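Local coordinates for protein 1,3-1,4-beta-glucanase (Hordeum vulgare, PDB 1AQ0) that hydrolyses mixed-linkage 1,3-1,4-beta-D-glucans, probably with the retaining mechanism of the family 17 glycoside hydrolases, at residues S71-N76 against K107-A112; N76-P81 against V114-G119; P153-L158 against T216-H221. All blocks are in the same frame, centred on the assembly; numbering follows the deposited sequence.

In the fold
All three contacts lie in the outer helical layer of the eight-stranded beta/alpha barrel. Contacts 1 and 2, with centres 8 Å apart, share Asn76 and follow one helix pair, 66-78 and 102-115, toward their C-terminal ends; a probable hydrogen bond from Gln78 N to Val73 O joins them. Contact 3 joins helices 145-161 and 206-219, its centre 23 Å from that of contact 1, and Phe157 bridges the two by packing on Lys107 and His110. Contacts 2 and 3 stay about 9 Å apart at their nearest atoms. As in other such barrels, catalysis is expected at the C-terminal strand ends, whereas contacts 1 and 2 lie toward the other end, where helices lead into strands.

Contact 1: residues S71-N76 against K107-A112; sequences SWVKSN and KNVHGA
Val73 reaches across from its helix to Ala112 and Val109, and every close contact across the interface runs through it. Starting at the branch point, CB of Val73 already lies 4.1 Å from CB of Ala112. One step further, Val73 CG2 lies 3.7 Å from Ala112 CB, the nearest approach of the two segments. Val73 CG2 is also 4.2 Å from Val109 CG1, and as far from Val109 O. The other branch, CG1 of Val73, stands anti to the backbone N (chi1 168°), which leaves CG2 beside that N and able to meet both partners. No hydrogen bond crosses the gap; the attraction is that of aliphatic carbons packed against each other. The arrangement belongs to the beta/alpha barrel, in which consecutive outer helices are neighbours: helix 66-78 leads into strand 84-92, and helix 102-115 follows it, so that Val73 meets the next helix of the wall. The single methyl of Ala112 is consistent with the close approach here, the CA atoms of Val73 and Ala112 being 6.7 Å apart. Trp72, on the adjacent position, turns to Pro35 and to Leu62 of helix 59-64, which packs beside both Trp72 and Val109. Within its own helix Trp72 has the amide ND2 of Asn76 over one ring face, 3.2 Å above the plane and offset toward the rim, and the same ND2 makes a weak hydrogen bond to Trp72 O. In the same helix, Ser71 O accepts from both N and OG of Ser75.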
loop_
_atom_site.group_PDB
_atom_site.type_symbol
_atom_site.label_atom_id
_atom_site.label_comp_id
_atom_site.label_asym_id
_atom_site.label_seq_id
_atom_site.Cartn_x
_atom_site.Cartn_y
_atom_site.Cartn_z
ATOM N N SER A 71 26.491 -22.341 8.621
ATOM C CA SER A 71 27.891 -21.959 8.513
ATOM C C SER A 71 28.010 -20.704 7.638
ATOM O O SER A 71 28.761 -19.780 7.964
ATOM C CB SER A 71 28.706 -23.116 7.929
ATOM O OG SER A 71 30.097 -22.850 7.988
ATOM N N TRP A 72 27.229 -20.653 6.559
ATOM C CA TRP A 72 27.242 -19.503 5.655
ATOM C C TRP A 72 26.814 -18.254 6.429
ATOM O O TRP A 72 27.448 -17.200 6.330
ATOM C CB TRP A 72 26.300 -19.735 4.469
ATOM C CG TRP A 72 26.462 -18.718 3.366
ATOM C CD1 TRP A 72 27.330 -18.785 2.309
ATOM C CD2 TRP A 72 25.776 -17.458 3.240
ATOM N NE1 TRP A 72 27.234 -17.643 1.542
ATOM C CE2 TRP A 72 26.291 -16.814 2.093
ATOM C CE3 TRP A 72 24.785 -16.810 3.994
ATOM C CZ2 TRP A 72 25.848 -15.548 1.679
ATOM C CZ3 TRP A 72 24.346 -15.549 3.582
ATOM C CH2 TRP A 72 24.881 -14.935 2.436
ATOM N N VAL A 73 25.746 -18.383 7.211
ATOM C CA VAL A 73 25.239 -17.277 8.014
ATOM C C VAL A 73 26.261 -16.849 9.067
ATOM O O VAL A 73 26.493 -15.658 9.263
ATOM C CB VAL A 73 23.888 -17.647 8.683
ATOM C CG1 VAL A 73 23.511 -16.630 9.743
ATOM C CG2 VAL A 73 22.803 -17.722 7.629
ATOM N N LYS A 74 26.921 -17.816 9.700
ATOM C CA LYS A 74 27.912 -17.501 10.721
ATOM C C LYS A 74 29.122 -16.752 10.176
ATOM O O LYS A 74 29.571 -15.776 10.779
ATOM C CB LYS A 74 28.372 -18.764 11.443
ATOM C CG LYS A 74 29.442 -18.498 12.476
ATOM C CD LYS A 74 29.754 -19.733 13.292
ATOM C CE LYS A 74 30.888 -19.442 14.264
ATOM N NZ LYS A 74 30.632 -19.963 15.646
ATOM N N SER A 75 29.626 -17.192 9.024
ATOM C CA SER A 75 30.796 -16.581 8.401
ATOM C C SER A 75 30.525 -15.289 7.639
ATOM O O SER A 75 31.388 -14.413 7.565
ATOM C CB SER A 75 31.457 -17.573 7.430
ATOM O OG SER A 75 31.772 -18.796 8.070
ATOM N N ASN A 76 29.327 -15.151 7.092
ATOM C CA ASN A 76 29.035 -13.978 6.283
ATOM C C ASN A 76 28.060 -12.955 6.832
ATOM O O ASN A 76 27.987 -11.841 6.311
ATOM C CB ASN A 76 28.607 -14.422 4.883
ATOM C CG ASN A 76 29.656 -15.288 4.204
ATOM O OD1 ASN A 76 30.784 -14.852 3.986
ATOM N ND2 ASN A 76 29.292 -16.525 3.883
ATOM N N LYS A 107 14.848 -21.658 2.704
ATOM C CA LYS A 107 14.339 -22.178 3.974
ATOM C C LYS A 107 15.480 -22.378 4.954
ATOM O O LYS A 107 15.388 -21.981 6.115
ATOM C CB LYS A 107 13.658 -23.530 3.779
ATOM C CG LYS A 107 12.222 -23.510 3.295
ATOM C CD LYS A 107 11.760 -24.952 3.073
ATOM C CE LYS A 107 10.404 -25.249 3.705
ATOM N NZ LYS A 107 9.257 -24.819 2.853
ATOM N N ASN A 108 16.555 -23.005 4.479
ATOM C CA ASN A 108 17.718 -23.271 5.321
ATOM C C ASN A 108 18.401 -21.997 5.800
ATOM O O ASN A 108 18.797 -21.908 6.962
ATOM C CB ASN A 108 18.715 -24.197 4.606
ATOM C CG ASN A 108 18.215 -25.627 4.505
ATOM O OD1 ASN A 108 17.295 -26.022 5.219
ATOM N ND2 ASN A 108 18.818 -26.413 3.624
ATOM N N VAL A 109 18.531 -21.004 4.921
ATOM C CA VAL A 109 19.158 -19.738 5.305
ATOM C C VAL A 109 18.242 -19.043 6.310
ATOM O O VAL A 109 18.694 -18.517 7.328
ATOM C CB VAL A 109 19.396 -18.821 4.077
ATOM C CG1 VAL A 109 19.940 -17.474 4.520
ATOM C CG2 VAL A 109 20.368 -19.482 3.112
ATOM N N HIS A 110 16.946 -19.088 6.042
ATOM C CA HIS A 110 15.966 -18.475 6.926
ATOM C C HIS A 110 16.048 -19.093 8.328
ATOM O O HIS A 110 16.131 -18.378 9.331
ATOM C CB HIS A 110 14.560 -18.655 6.350
ATOM C CG HIS A 110 13.477 -18.086 7.217
ATOM N ND1 HIS A 110 12.617 -18.891 7.909
ATOM C CD2 HIS A 110 13.231 -16.782 7.519
ATOM C CE1 HIS A 110 11.863 -18.074 8.626
ATOM N NE2 HIS A 110 12.199 -16.792 8.421
ATOM N N GLY A 111 16.064 -20.423 8.386
ATOM C CA GLY A 111 16.144 -21.114 9.661
ATOM C C GLY A 111 17.384 -20.732 10.445
ATOM O O GLY A 111 17.324 -20.534 11.659
ATOM N N ALA A 112 18.508 -20.609 9.750
ATOM C CA ALA A 112 19.771 -20.244 10.380
ATOM C C ALA A 112 19.723 -18.824 10.936
ATOM O O ALA A 112 20.245 -18.560 12.021
ATOM C CB ALA A 112 20.918 -20.392 9.385
#

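Contact 2: residues N76-P81 against V114-G119; sequences NIQAYP and VAAGLG
Leu118 and Gln78 account for most of the buried surface here, with Ala116 third. CD1 of Leu118 does the touching on its side: it lies 3.7 Å from CG2 of Ile77, and 3.9 Å from CG of Gln78. Ile77 and Leu118 run past each other in opposite senses, whereas Gln78 crosses Leu118 at a slant. Beyond CG the glutamine chain is extended (chi2 178°), which carries its amide out over Ala116. There the methyl CB of Ala116 sits over the flat of the amide, 3.7 Å from Gln78 CD, with both the oxygen and the nitrogen at similar range. Ala116 leads directly into Gly117, whose positive phi of 84° belongs to a Schellman motif closing helix 102-115; the turn brings Leu118 back toward the neighbouring helix. Ile77 also packs on Phe85 and Val88 of strand 84-92, which links the pair to the barrel sheet. A water donates to Ala116 O at 3.1 Å and weakly accepts from Gln78 NE2 at 3.3 Å. The chemistry is therefore graded: aliphatic contact on the inner side, where Ile77 is buried, and at the exposed border an amide lying on a methyl, linked to Ala116 O only through water.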
loop_
_atom_site.group_PDB
_atom_site.type_symbol
_atom_site.label_atom_id
_atom_site.label_comp_id
_atom_site.label_asym_id
_atom_site.label_seq_id
_atom_site.Cartn_x
_atom_site.Cartn_y
_atom_site.Cartn_z
ATOM N N ASN A 76 29.327 -15.151 7.092
ATOM C CA ASN A 76 29.035 -13.978 6.283
ATOM C C ASN A 76 28.060 -12.955 6.832
ATOM O O ASN A 76 27.987 -11.841 6.311
ATOM C CB ASN A 76 28.607 -14.422 4.883
ATOM C CG ASN A 76 29.656 -15.288 4.204
ATOM O OD1 ASN A 76 30.784 -14.852 3.986
ATOM N ND2 ASN A 76 29.292 -16.525 3.883
ATOM N N ILE A 77 27.309 -13.324 7.868
ATOM C CA ILE A 77 26.343 -12.406 8.478
ATOM C C ILE A 77 26.723 -12.096 9.931
ATOM O O ILE A 77 27.005 -10.949 10.277
ATOM C CB ILE A 77 24.896 -12.976 8.445
ATOM C CG1 ILE A 77 24.507 -13.410 7.027
ATOM C CG2 ILE A 77 23.907 -11.939 8.959
ATOM C CD1 ILE A 77 24.502 -12.297 6.007
ATOM N N GLN A 78 26.778 -13.128 10.768
ATOM C CA GLN A 78 27.116 -12.952 12.177
ATOM C C GLN A 78 28.501 -12.361 12.386
ATOM O O GLN A 78 28.745 -11.685 13.384
ATOM C CB GLN A 78 27.018 -14.276 12.921
ATOM C CG GLN A 78 25.616 -14.813 13.037
ATOM C CD GLN A 78 25.578 -16.143 13.749
ATOM O OE1 GLN A 78 25.602 -17.200 13.119
ATOM N NE2 GLN A 78 25.537 -16.099 15.075
ATOM N N ALA A 79 29.398 -12.600 11.438
ATOM C CA ALA A 79 30.761 -12.093 11.523
ATOM C C ALA A 79 30.857 -10.577 11.356
ATOM O O ALA A 79 31.920 -9.991 11.574
ATOM C CB ALA A 79 31.641 -12.784 10.490
ATOM N N TYR A 80 29.759 -9.938 10.962
ATOM C CA TYR A 80 29.757 -8.487 10.766
ATOM C C TYR A 80 28.606 -7.830 11.522
ATOM O O TYR A 80 27.647 -7.353 10.915
ATOM C CB TYR A 80 29.664 -8.152 9.270
ATOM C CG TYR A 80 30.727 -8.823 8.433
ATOM C CD1 TYR A 80 32.015 -8.295 8.348
ATOM C CD2 TYR A 80 30.452 -10.008 7.752
ATOM C CE1 TYR A 80 33.005 -8.936 7.603
ATOM C CE2 TYR A 80 31.432 -10.654 7.008
ATOM C CZ TYR A 80 32.704 -10.114 6.934
ATOM O OH TYR A 80 33.666 -10.741 6.170
ATOM N N PRO A 81 28.718 -7.740 12.862
ATOM C CA PRO A 81 27.682 -7.137 13.707
ATOM C C PRO A 81 27.426 -5.644 13.489
ATOM O O PRO A 81 26.375 -5.140 13.868
ATOM C CB PRO A 81 28.190 -7.429 15.120
ATOM C CG PRO A 81 29.673 -7.400 14.954
ATOM C CD PRO A 81 29.859 -8.188 13.682
ATOM N N VAL A 114 17.054 -17.118 11.985
ATOM C CA VAL A 114 16.196 -17.112 13.169
ATOM C C VAL A 114 16.946 -17.615 14.411
ATOM O O VAL A 114 17.031 -16.914 15.421
ATOM C CB VAL A 114 14.934 -17.967 12.928
ATOM C CG1 VAL A 114 14.150 -18.150 14.221
ATOM C CG2 VAL A 114 14.066 -17.305 11.877
ATOM N N ALA A 115 17.556 -18.790 14.295
ATOM C CA ALA A 115 18.300 -19.396 15.395
ATOM C C ALA A 115 19.407 -18.505 15.955
ATOM O O ALA A 115 19.749 -18.600 17.139
ATOM C CB ALA A 115 18.883 -20.733 14.952
ATOM N N ALA A 116 19.959 -17.640 15.108
ATOM C CA ALA A 116 21.039 -16.739 15.511
ATOM C C ALA A 116 20.540 -15.433 16.120
ATOM O O ALA A 116 21.338 -14.617 16.578
ATOM C CB ALA A 116 21.943 -16.445 14.319
ATOM N N GLY A 117 19.223 -15.239 16.121
ATOM C CA GLY A 117 18.647 -14.022 16.666
ATOM C C GLY A 117 18.647 -12.894 15.650
ATOM O O GLY A 117 18.577 -11.715 16.013
ATOM N N LEU A 118 18.697 -13.263 14.372
ATOM C CA LEU A 118 18.715 -12.298 13.276
ATOM C C LEU A 118 17.492 -12.455 12.375
ATOM O O LEU A 118 17.543 -12.134 11.189
ATOM C CB LEU A 118 19.994 -12.465 12.449
ATOM C CG LEU A 118 21.330 -12.299 13.180
ATOM C CD1 LEU A 118 22.485 -12.697 12.258
ATOM C CD2 LEU A 118 21.485 -10.863 13.677
ATOM N N GLY A 119 16.379 -12.895 12.958
ATOM C CA GLY A 119 15.150 -13.093 12.204
ATOM C C GLY A 119 14.568 -11.864 11.525
ATOM O O GLY A 119 13.599 -11.974 10.773
HETATM O O HOH W 1 24.001 -13.218 15.663
#

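Contact 3: residues P153-L158 against T216-H221; sequences PVVQFL and TAMGKH
Val155 is the first residue of segment 153-158 to meet His221 and Met218. Two residues earlier the helix is kinked, where Pro153 N makes no bond to the preceding turn, yet Pro153 O accepts from Phe157 N and the next turn is regular. CG1 of Val155, anti to the backbone N (chi1 170°), reaches the backbone of segment 216-221, 3.9 Å from the carbonyl O of Met218 and 4.0 Å from that of His221. Val155 CG2 packs against Met218 CG at 4.2 Å. Gln156 follows and runs its extended chain past the same His221 O, with CG 3.7 Å away and NE2 at 3.6 Å, a proximity that does not amount to a hydrogen bond. Val155 CG1 and the Gln156 side chain thus cover His221 O, which finds no polar partner in the model, while His221 N bonds to Met218 O at 3.0 Å. Phe157 and Leu158 turn to other neighbours. Phe157 packs on Met106 and Lys107 of helix 102-115, and Leu158 meets Leu165 of strand 165-168. Met218 touches that same Leu165, so the two helices, 145-161 and 206-219, sit together over strand 165-168, with helix 102-115 flanking the first.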
loop_
_atom_site.group_PDB
_atom_site.type_symbol
_atom_site.label_atom_id
_atom_site.label_comp_id
_atom_site.label_asym_id
_atom_site.label_seq_id
_atom_site.Cartn_x
_atom_site.Cartn_y
_atom_site.Cartn_z
ATOM N N PRO A 153 5.919 -22.105 -5.536
ATOM C CA PRO A 153 6.521 -22.392 -4.228
ATOM C C PRO A 153 7.341 -21.216 -3.672
ATOM O O PRO A 153 7.354 -20.986 -2.462
ATOM C CB PRO A 153 7.418 -23.588 -4.529
ATOM C CG PRO A 153 6.661 -24.302 -5.600
ATOM C CD PRO A 153 6.218 -23.183 -6.500
ATOM N N VAL A 154 8.040 -20.491 -4.545
ATOM C CA VAL A 154 8.841 -19.338 -4.120
ATOM C C VAL A 154 7.935 -18.251 -3.525
ATOM O O VAL A 154 8.140 -17.811 -2.393
ATOM C CB VAL A 154 9.660 -18.754 -5.306
ATOM C CG1 VAL A 154 10.217 -17.372 -4.959
ATOM C CG2 VAL A 154 10.798 -19.699 -5.666
ATOM N N VAL A 155 6.919 -17.846 -4.284
ATOM C CA VAL A 155 5.972 -16.821 -3.849
ATOM C C VAL A 155 5.267 -17.252 -2.559
ATOM O O VAL A 155 5.089 -16.448 -1.641
ATOM C CB VAL A 155 4.936 -16.517 -4.967
ATOM C CG1 VAL A 155 3.824 -15.638 -4.442
ATOM C CG2 VAL A 155 5.625 -15.830 -6.147
ATOM N N GLN A 156 4.914 -18.534 -2.474
ATOM C CA GLN A 156 4.244 -19.074 -1.290
ATOM C C GLN A 156 5.154 -19.021 -0.065
ATOM O O GLN A 156 4.700 -18.716 1.036
ATOM C CB GLN A 156 3.736 -20.496 -1.564
ATOM C CG GLN A 156 2.561 -20.522 -2.552
ATOM C CD GLN A 156 2.353 -21.870 -3.240
ATOM O OE1 GLN A 156 2.804 -22.916 -2.756
ATOM N NE2 GLN A 156 1.661 -21.848 -4.382
ATOM N N PHE A 157 6.444 -19.273 -0.263
ATOM C CA PHE A 157 7.411 -19.218 0.834
ATOM C C PHE A 157 7.532 -17.778 1.318
ATOM O O PHE A 157 7.559 -17.518 2.519
ATOM C CB PHE A 157 8.787 -19.738 0.375
ATOM C CG PHE A 157 9.918 -19.405 1.323
ATOM C CD1 PHE A 157 10.140 -20.168 2.464
ATOM C CD2 PHE A 157 10.745 -18.312 1.083
ATOM C CE1 PHE A 157 11.165 -19.845 3.350
ATOM C CE2 PHE A 157 11.772 -17.983 1.966
ATOM C CZ PHE A 157 11.979 -18.751 3.099
ATOM N N LEU A 158 7.596 -16.850 0.367
ATOM C CA LEU A 158 7.726 -15.424 0.663
ATOM C C LEU A 158 6.501 -14.899 1.395
ATOM O O LEU A 158 6.625 -14.108 2.335
ATOM C CB LEU A 158 7.949 -14.626 -0.630
ATOM C CG LEU A 158 9.191 -14.986 -1.449
ATOM C CD1 LEU A 158 9.198 -14.213 -2.753
ATOM C CD2 LEU A 158 10.442 -14.698 -0.646
ATOM N N THR A 216 0.475 -8.688 -10.498
ATOM C CA THR A 216 -0.643 -9.509 -10.952
ATOM C C THR A 216 -0.223 -10.985 -10.988
ATOM O O THR A 216 -0.923 -11.859 -10.472
ATOM C CB THR A 216 -1.137 -9.066 -12.341
ATOM O OG1 THR A 216 -1.556 -7.701 -12.277
ATOM C CG2 THR A 216 -2.318 -9.905 -12.790
ATOM N N ALA A 217 0.959 -11.245 -11.535
ATOM C CA ALA A 217 1.476 -12.604 -11.633
ATOM C C ALA A 217 1.619 -13.249 -10.260
ATOM O O ALA A 217 1.274 -14.421 -10.081
ATOM C CB ALA A 217 2.798 -12.605 -12.361
ATOM N N MET A 218 2.135 -12.488 -9.299
ATOM C CA MET A 218 2.303 -12.976 -7.934
ATOM C C MET A 218 0.960 -13.282 -7.275
ATOM O O MET A 218 0.832 -14.276 -6.555
ATOM C CB MET A 218 3.056 -11.958 -7.074
ATOM C CG MET A 218 4.554 -11.901 -7.308
ATOM S SD MET A 218 5.373 -10.809 -6.122
ATOM C CE MET A 218 5.077 -9.271 -6.868
ATOM N N GLY A 219 -0.027 -12.419 -7.505
ATOM C CA GLY A 219 -1.349 -12.606 -6.932
ATOM C C GLY A 219 -1.982 -13.907 -7.382
ATOM O O GLY A 219 -2.677 -14.566 -6.607
ATOM N N LYS A 220 -1.710 -14.286 -8.629
ATOM C CA LYS A 220 -2.230 -15.519 -9.221
ATOM C C LYS A 220 -1.579 -16.778 -8.634
ATOM O O LYS A 220 -1.968 -17.903 -8.974
ATOM C CB LYS A 220 -2.010 -15.523 -10.738
ATOM C CG LYS A 220 -2.808 -14.494 -11.515
ATOM C CD LYS A 220 -2.513 -14.621 -13.003
ATOM C CE LYS A 220 -3.230 -13.551 -13.804
ATOM N NZ LYS A 220 -2.864 -13.604 -15.249
ATOM N N HIS A 221 -0.556 -16.592 -7.800
ATOM C CA HIS A 221 0.138 -17.719 -7.185
ATOM C C HIS A 221 0.106 -17.697 -5.668
ATOM O O HIS A 221 0.925 -18.348 -5.020
ATOM C CB HIS A 221 1.584 -17.796 -7.674
ATOM C CG HIS A 221 1.717 -18.311 -9.069
ATOM N ND1 HIS A 221 1.934 -19.645 -9.352
ATOM C CD2 HIS A 221 1.659 -17.682 -10.266
ATOM C CE1 HIS A 221 2.006 -19.810 -10.657
ATOM N NE2 HIS A 221 1.843 -18.633 -11.238
#